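Local atomic coordinates of peptidoglycan hydrolase FlgJ (Sphingomonas sp. A1, PDB entry 2ZYC), a protein that probably cleaves periplasmic peptidoglycan as a muramidase so that the flagellar rod can be assembled, this chain being its C-terminal glycosyl hydrolase family 73 section. Residues Tyr99-Leu102 and Val103-Pro107; Ala88-Ser91 and Tyr92-Phe96; Ser50-Leu53 and Phe54-Ala58. The protein carries 2 engineered substitutions. One frame throughout, in Å; residues are numbered along the deposited sequence.

Overall arrangement
Each of the three contacts is local, and together they illustrate how short-range bonds shape helix ends and a loop in a lysozyme-clan domain. Contacts 1 and 2 share helix 92-105: contact 2 starts it and contact 1 finishes it, their centres about 15 Å apart. Contact 3, the buried one, is a loop between helix 24-35 and strand 65-71. It touches both of the others, through Phe54 packed on Tyr99 and through Ser50 and Tyr51 beside Tyr89. Both helix ends, each partly buried, pair a serine hydroxyl with a backbone group; contact 2 adds a glutamine and one water. In contact 3 an asparagine amide pairs with both backbone groups of Ile56, alongside two bridging waters.

Contact 1 (Tyr99-Leu102 and Val103-Pro107); sequences YADL and VGNSP
Val103 and Tyr99, one helical turn apart, make the apolar part of this contact. CG2 of Val103 rests over one face of the phenol, in the conformer given here, nearer its rim than its centre, in a CH-pi contact 3.8 Å from the centroid of the Tyr99 ring. With CG1 anti to the backbone N (chi1 174°), Val103 swings CG2 back beside that N and so over the preceding turn. Tyr99 is stacked on Phe54 and also meets Leu20 of helix 3-20 and Phe121 of helix 118-127, so the pair belongs to the seam between helices.

The polar part is the last turn of helix 92-105 and its C-terminal exit. Val103 N donates to Tyr99 O at 2.9 Å, and the same helical pattern continues from Gly104 N to Ala100 O and from Asn105 N to Asp101 O. Ser106, the first residue to leave helical geometry, grips Leu102 O twice. Its backbone N reaches Leu102 O at 3.1 Å, while OG of the conformer given here donates to Leu102 O at 2.7 Å, in the carbonyl plane and on a lone pair. The same hydroxyl lies 3.4 Å from CD1 of Leu102.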
loop_
_atom_site.group_PDB
_atom_site.type_symbol
_atom_site.label_atom_id
_atom_site.label_comp_id
_atom_site.label_asym_id
_atom_site.label_seq_id
_atom_site.Cartn_x
_atom_site.Cartn_y
_atom_site.Cartn_z
ATOM N N TYR A 99 1.485 2.758 -8.197
ATOM C CA TYR A 99 0.226 2.412 -7.532
ATOM C C TYR A 99 -0.852 3.443 -7.871
ATOM O O TYR A 99 -1.994 3.102 -8.198
ATOM C CB TYR A 99 0.431 2.362 -6.010
ATOM C CG TYR A 99 -0.840 2.155 -5.212
ATOM C CD1 TYR A 99 -1.270 0.872 -4.881
ATOM C CD2 TYR A 99 -1.613 3.239 -4.791
ATOM C CE1 TYR A 99 -2.433 0.666 -4.150
ATOM C CE2 TYR A 99 -2.790 3.041 -4.061
ATOM C CZ TYR A 99 -3.186 1.751 -3.745
ATOM O OH TYR A 99 -4.339 1.534 -3.029
ATOM N N ALA A 100 -0.476 4.715 -7.786
ATOM C CA ALA A 100 -1.399 5.826 -8.078
ATOM C C ALA A 100 -1.911 5.767 -9.520
ATOM O O ALA A 100 -3.078 6.035 -9.787
ATOM C CB ALA A 100 -0.728 7.153 -7.821
ATOM N N ASP A 101 -1.017 5.424 -10.441
ATOM C CA ASP A 101 -1.373 5.257 -11.852
ATOM C C ASP A 101 -2.393 4.126 -12.020
ATOM O O ASP A 101 -3.435 4.305 -12.656
ATOM C CB ASP A 101 -0.102 4.990 -12.672
ATOM C CG ASP A 101 -0.380 4.823 -14.167
ATOM O OD1 ASP A 101 -1.256 5.536 -14.722
ATOM O OD2 ASP A 101 0.290 3.969 -14.789
ATOM N N LEU A 102 -2.094 2.971 -11.430
ATOM C CA LEU A 102 -2.964 1.803 -11.515
ATOM C C LEU A 102 -4.360 2.059 -10.945
ATOM O O LEU A 102 -5.365 1.850 -11.622
ATOM C CB LEU A 102 -2.329 0.596 -10.817
ATOM C CG LEU A 102 -3.180 -0.683 -10.867
ATOM C CD1 LEU A 102 -3.376 -1.179 -12.303
ATOM C CD2 LEU A 102 -2.580 -1.760 -9.986
ATOM N N VAL A 103 -4.413 2.501 -9.693
ATOM C CA VAL A 103 -5.680 2.615 -8.975
ATOM C C VAL A 103 -6.478 3.834 -9.463
ATOM O O VAL A 103 -7.710 3.794 -9.507
ATOM C CB VAL A 103 -5.438 2.642 -7.442
ATOM C CG1 VAL A 103 -6.725 2.897 -6.663
ATOM C CG2 VAL A 103 -4.820 1.325 -7.010
ATOM N N GLY A 104 -5.764 4.885 -9.849
ATOM C CA GLY A 104 -6.380 6.153 -10.264
ATOM C C GLY A 104 -6.944 6.131 -11.669
ATOM O O GLY A 104 -7.934 6.808 -11.957
ATOM N N ASN A 105 -6.319 5.348 -12.547
ATOM C CA ASN A 105 -6.704 5.317 -13.960
ATOM C C ASN A 105 -7.527 4.101 -14.397
ATOM O O ASN A 105 -8.374 4.232 -15.286
ATOM C CB ASN A 105 -5.477 5.485 -14.874
ATOM C CG ASN A 105 -4.857 6.864 -14.781
ATOM O OD1 ASN A 105 -3.714 7.022 -14.338
ATOM N ND2 ASN A 105 -5.609 7.876 -15.189
ATOM N N SER A 106 -7.300 2.938 -13.781
ATOM C CA SER A 106 -7.973 1.705 -14.193
ATOM C C SER A 106 -9.465 1.743 -13.843
ATOM O O SER A 106 -9.822 1.925 -12.678
ATOM C CB SER A 106 -7.311 0.482 -13.553
ATOM O OG SER A 106 -5.915 0.440 -13.822
ATOM N N PRO A 107 -10.345 1.577 -14.855
ATOM C CA PRO A 107 -11.784 1.539 -14.547
ATOM C C PRO A 107 -12.220 0.516 -13.482
ATOM O O PRO A 107 -13.197 0.762 -12.771
ATOM C CB PRO A 107 -12.413 1.207 -15.906
ATOM C CG PRO A 107 -11.464 1.812 -16.887
ATOM C CD PRO A 107 -10.113 1.492 -16.314
#

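Contact 2 (Ala88-Ser91 and Tyr92-Phe96)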
loop_
_atom_site.group_PDB
_atom_site.type_symbol
_atom_site.label_atom_id
_atom_site.label_comp_id
_atom_site.label_asym_id
_atom_site.label_seq_id
_atom_site.Cartn_x
_atom_site.Cartn_y
_atom_site.Cartn_z
ATOM N N ALA A 88 9.504 -4.232 -9.650
ATOM C CA ALA A 88 10.525 -3.637 -8.780
ATOM C C ALA A 88 10.777 -2.196 -9.184
ATOM O O ALA A 88 10.671 -1.835 -10.369
ATOM C CB ALA A 88 11.821 -4.449 -8.814
ATOM N N TYR A 89 11.119 -1.375 -8.194
ATOM C CA TYR A 89 11.209 0.065 -8.382
ATOM C C TYR A 89 12.543 0.574 -7.843
ATOM O O TYR A 89 13.282 -0.179 -7.217
ATOM C CB TYR A 89 10.066 0.757 -7.642
ATOM C CG TYR A 89 8.688 0.241 -7.995
ATOM C CD1 TYR A 89 8.054 0.644 -9.174
ATOM C CD2 TYR A 89 8.024 -0.653 -7.150
ATOM C CE1 TYR A 89 6.768 0.179 -9.496
ATOM C CE2 TYR A 89 6.747 -1.128 -7.458
ATOM C CZ TYR A 89 6.130 -0.706 -8.634
ATOM O OH TYR A 89 4.872 -1.180 -8.924
ATOM N N ASP A 90 12.824 1.856 -8.078
ATOM C CA ASP A 90 14.048 2.494 -7.584
ATOM C C ASP A 90 13.864 3.170 -6.222
ATOM O O ASP A 90 14.850 3.581 -5.604
ATOM C CB ASP A 90 14.567 3.529 -8.588
ATOM C CG ASP A 90 14.730 2.972 -9.994
ATOM O OD1 ASP A 90 15.217 1.828 -10.153
ATOM O OD2 ASP A 90 14.380 3.700 -10.945
ATOM N N SER A 91 12.613 3.279 -5.764
ATOM C CA SER A 91 12.257 3.967 -4.518
ATOM C C SER A 91 10.804 3.713 -4.104
ATOM O O SER A 91 9.997 3.269 -4.922
ATOM C CB SER A 91 12.460 5.479 -4.671
ATOM O OG SER A 91 11.588 6.005 -5.664
ATOM N N TYR A 92 10.468 4.012 -2.844
ATOM C CA TYR A 92 9.061 4.042 -2.404
ATOM C C TYR A 92 8.251 5.060 -3.204
ATOM O O TYR A 92 7.101 4.804 -3.570
ATOM C CB TYR A 92 8.934 4.356 -0.903
ATOM C CG TYR A 92 9.309 3.223 0.035
ATOM C CD1 TYR A 92 9.329 1.892 -0.397
ATOM C CD2 TYR A 92 9.615 3.488 1.374
ATOM C CE1 TYR A 92 9.672 0.854 0.480
ATOM C CE2 TYR A 92 9.945 2.463 2.255
ATOM C CZ TYR A 92 9.970 1.156 1.812
ATOM O OH TYR A 92 10.306 0.160 2.703
ATOM N N GLU A 93 8.861 6.213 -3.473
ATOM C CA GLU A 93 8.256 7.233 -4.331
ATOM C C GLU A 93 7.768 6.647 -5.663
ATOM O O GLU A 93 6.622 6.849 -6.040
ATOM C CB GLU A 93 9.229 8.393 -4.573
ATOM C CG GLU A 93 8.672 9.519 -5.443
ATOM C CD GLU A 93 9.594 10.737 -5.536
ATOM O OE1 GLU A 93 10.738 10.691 -5.024
ATOM O OE2 GLU A 93 9.165 11.752 -6.132
ATOM N N GLN A 94 8.646 5.928 -6.360
ATOM C CA GLN A 94 8.286 5.338 -7.650
ATOM C C GLN A 94 7.172 4.305 -7.480
ATOM O O GLN A 94 6.232 4.258 -8.279
ATOM C CB GLN A 94 9.504 4.706 -8.332
ATOM C CG GLN A 94 9.251 4.360 -9.798
ATOM C CD GLN A 94 10.427 3.694 -10.486
ATOM O OE1 GLN A 94 11.325 3.162 -9.843
ATOM N NE2 GLN A 94 10.422 3.724 -11.813
ATOM N N ALA A 95 7.286 3.485 -6.437
ATOM C CA ALA A 95 6.283 2.459 -6.136
ATOM C C ALA A 95 4.905 3.074 -5.903
ATOM O O ALA A 95 3.906 2.590 -6.430
ATOM C CB ALA A 95 6.709 1.633 -4.930
ATOM N N PHE A 96 4.856 4.152 -5.123
ATOM C CA PHE A 96 3.600 4.864 -4.888
ATOM C C PHE A 96 3.046 5.506 -6.160
ATOM O O PHE A 96 1.835 5.508 -6.375
ATOM C CB PHE A 96 3.761 5.915 -3.775
ATOM C CG PHE A 96 3.525 5.369 -2.401
ATOM C CD1 PHE A 96 2.237 5.327 -1.873
ATOM C CD2 PHE A 96 4.579 4.882 -1.640
ATOM C CE1 PHE A 96 2.005 4.822 -0.592
ATOM C CE2 PHE A 96 4.359 4.381 -0.361
ATOM C CZ PHE A 96 3.070 4.343 0.157
HETATM O O HOH W 1 3.133 0.035 -6.837
#
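Tyr92 is the first residue of helix 92-105 and follows Ser91, the N-cap residue, whose hydroxyl takes up the N-H of Gln94; the contact is a worked example of how a helix start is capped. The OH of Tyr92 is hydrogen-bonded to Gln41. Glu93 follows, its CB lying close to the Ser91 hydroxyl.

Gln94 closes the cap. Its backbone N donates to Ser91 OG at 3.0 Å, a bond made possible because OG stands between the backbone N and carbonyl carbon of Ser91 (chi1 63°). The extended side chain of Gln94, in the conformer given here, reaches straight out to the incoming loop, where its OE1 accepts from Asp90 N at 2.7 Å. The donor lies nearly on the line of the amide C=O, at 167°.

Ala95 N takes the first regular helical bond, to Ser91 O at 3.1 Å. Ala95 also lies on Tyr89: its CA sits 3.6 Å from the centroid of the Tyr89 ring, only 9° off the normal, while its CB meets CD2 near the rim. At the far end of the ring, Tyr89 OH bonds to Asp98 one turn further along the helix and accepts from a water at 3.0 Å, which in turn donates to Ala95 O at 2.7 Å. Replacing Tyr89 by alanine would probably open a gap against Ala95 and leave Asp98 and the water without their phenol partner.

The Phe96 ring packs on Leu53 and edge-to-face on Phe54, and the backbone N of Phe96 donates to Tyr92 O at 2.8 Å.

Contact 3 (Ser50-Leu53 and Phe54-Ala58)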
loop_
_atom_site.group_PDB
_atom_site.type_symbol
_atom_site.label_atom_id
_atom_site.label_comp_id
_atom_site.label_asym_id
_atom_site.label_seq_id
_atom_site.Cartn_x
_atom_site.Cartn_y
_atom_site.Cartn_z
ATOM N N SER A 50 12.806 -4.267 -3.411
ATOM C CA SER A 50 11.992 -4.028 -4.597
ATOM C C SER A 50 11.254 -2.694 -4.494
ATOM O O SER A 50 10.851 -2.123 -5.512
ATOM C CB SER A 50 10.977 -5.150 -4.761
ATOM O OG SER A 50 10.061 -5.147 -3.685
ATOM N N TYR A 51 11.081 -2.226 -3.249
ATOM C CA TYR A 51 10.270 -1.053 -2.894
ATOM C C TYR A 51 8.789 -1.278 -3.215
ATOM O O TYR A 51 7.977 -0.356 -3.126
ATOM C CB TYR A 51 10.788 0.228 -3.559
ATOM C CG TYR A 51 12.223 0.574 -3.212
ATOM C CD1 TYR A 51 12.536 1.247 -2.029
ATOM C CD2 TYR A 51 13.267 0.216 -4.071
ATOM C CE1 TYR A 51 13.875 1.570 -1.717
ATOM C CE2 TYR A 51 14.597 0.528 -3.769
ATOM C CZ TYR A 51 14.891 1.203 -2.597
ATOM O OH TYR A 51 16.214 1.494 -2.308
ATOM N N ASN A 52 8.454 -2.519 -3.563
ATOM C CA ASN A 52 7.111 -2.891 -4.005
ATOM C C ASN A 52 6.240 -3.188 -2.787
ATOM O O ASN A 52 5.901 -4.342 -2.499
ATOM C CB ASN A 52 7.195 -4.098 -4.954
ATOM C CG ASN A 52 5.873 -4.407 -5.644
ATOM O OD1 ASN A 52 4.822 -3.864 -5.285
ATOM N ND2 ASN A 52 5.923 -5.292 -6.638
ATOM N N LEU A 53 5.885 -2.118 -2.079
ATOM C CA LEU A 53 5.139 -2.216 -0.829
ATOM C C LEU A 53 3.735 -2.785 -1.006
ATOM O O LEU A 53 3.183 -3.367 -0.078
ATOM C CB LEU A 53 5.064 -0.850 -0.143
ATOM C CG LEU A 53 6.390 -0.289 0.380
ATOM C CD1 LEU A 53 6.137 0.974 1.186
ATOM C CD2 LEU A 53 7.125 -1.318 1.227
ATOM N N PHE A 54 3.174 -2.629 -2.204
ATOM C CA PHE A 54 1.812 -3.100 -2.475
ATOM C C PHE A 54 1.738 -4.500 -3.105
ATOM O O PHE A 54 0.654 -4.976 -3.442
ATOM C CB PHE A 54 1.026 -2.050 -3.274
ATOM C CG PHE A 54 0.806 -0.771 -2.511
ATOM C CD1 PHE A 54 -0.200 -0.684 -1.548
ATOM C CD2 PHE A 54 1.626 0.335 -2.727
ATOM C CE1 PHE A 54 -0.392 0.500 -0.827
ATOM C CE2 PHE A 54 1.432 1.523 -2.018
ATOM C CZ PHE A 54 0.414 1.595 -1.068
ATOM N N ASN A 55 2.899 -5.155 -3.219
ATOM C CA ASN A 55 2.991 -6.532 -3.709
ATOM C C ASN A 55 2.397 -6.697 -5.123
ATOM O O ASN A 55 1.773 -7.712 -5.430
ATOM C CB ASN A 55 2.321 -7.487 -2.712
ATOM C CG ASN A 55 3.131 -7.676 -1.449
ATOM O OD1 ASN A 55 4.365 -7.711 -1.487
ATOM N ND2 ASN A 55 2.441 -7.818 -0.315
ATOM N N ILE A 56 2.612 -5.690 -5.962
ATOM C CA ILE A 56 2.035 -5.663 -7.310
ATOM C C ILE A 56 2.781 -6.595 -8.261
ATOM O O ILE A 56 3.993 -6.473 -8.450
ATOM C CB ILE A 56 1.981 -4.241 -7.904
ATOM C CG1 ILE A 56 1.271 -3.253 -6.961
ATOM C CG2 ILE A 56 1.309 -4.260 -9.297
ATOM C CD1 ILE A 56 -0.148 -3.647 -6.560
ATOM N N LYS A 57 2.034 -7.516 -8.868
ATOM C CA LYS A 57 2.586 -8.454 -9.846
ATOM C C LYS A 57 3.035 -7.745 -11.121
ATOM O O LYS A 57 2.436 -6.742 -11.547
ATOM C CB LYS A 57 1.566 -9.549 -10.198
ATOM C CG LYS A 57 1.066 -10.394 -9.026
ATOM C CD LYS A 57 -0.105 -11.280 -9.490
ATOM C CE LYS A 57 -0.665 -12.115 -8.363
ATOM N NZ LYS A 57 -1.811 -12.957 -8.831
ATOM N N ALA A 58 4.108 -8.269 -11.707
ATOM C CA ALA A 58 4.603 -7.823 -13.004
ATOM C C ALA A 58 3.984 -8.680 -14.100
ATOM O O ALA A 58 4.375 -9.826 -14.296
ATOM C CB ALA A 58 6.132 -7.931 -13.053
HETATM O O HOH W 2 4.102 -1.320 -4.664
HETATM O O HOH W 3 6.855 -6.304 -1.081
#
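Asn52 to Asn55 form a type I beta turn, closed by Asn55 N donating to Asn52 O at 3.2 Å, with Asn52 itself at the centre of an inverse gamma turn whose Leu53 N to Tyr51 O bond is weak. This compact loop follows helix 24-35 in a lysozyme-clan domain and, lacking regular helix or strand, is held by backbone bonds to its neighbours and by the Asn52 side chain.

Asn52 bridges the turn. Its amide is carried out toward Ile56 by placing CG anti to the backbone N (chi1 -170°), and there it pairs with both backbone groups of that residue. Asn52 OD1 accepts from Ile56 N at 2.9 Å, the donor coming in well to the side of the C=O, at 107°. Asn52 ND2 donates to Ile56 O, also at 2.9 Å, with the acceptor lying in the amide plane. These two bonds would fix the rotation of the amide, and ND2 has a further acceptor in Arg87 O of strand 82-88, tying the loop to the sheet.

Just before the turn, Ser50 OG accepts from Asn52 N at 3.1 Å, an ST turn, and is itself bonded to Ile42 O. Leu53 and Phe54 present their side chains to helix 24-35: Leu53, in the conformer given here, meets Ala31 and Thr35, while Phe54 meets Gln30 and Ala31. Leu53 O is buried without a polar partner.

Two waters bridge further polar atoms of the turn. One donates to Asn52 OD1 at 2.7 Å and accepts from Phe54 N at 2.9 Å. The second joins the turn to Asn55, whose ND2 bonds to Glu34: that water donates to Asn55 OD1 at 2.9 Å and to Asn52 O at 2.6 Å.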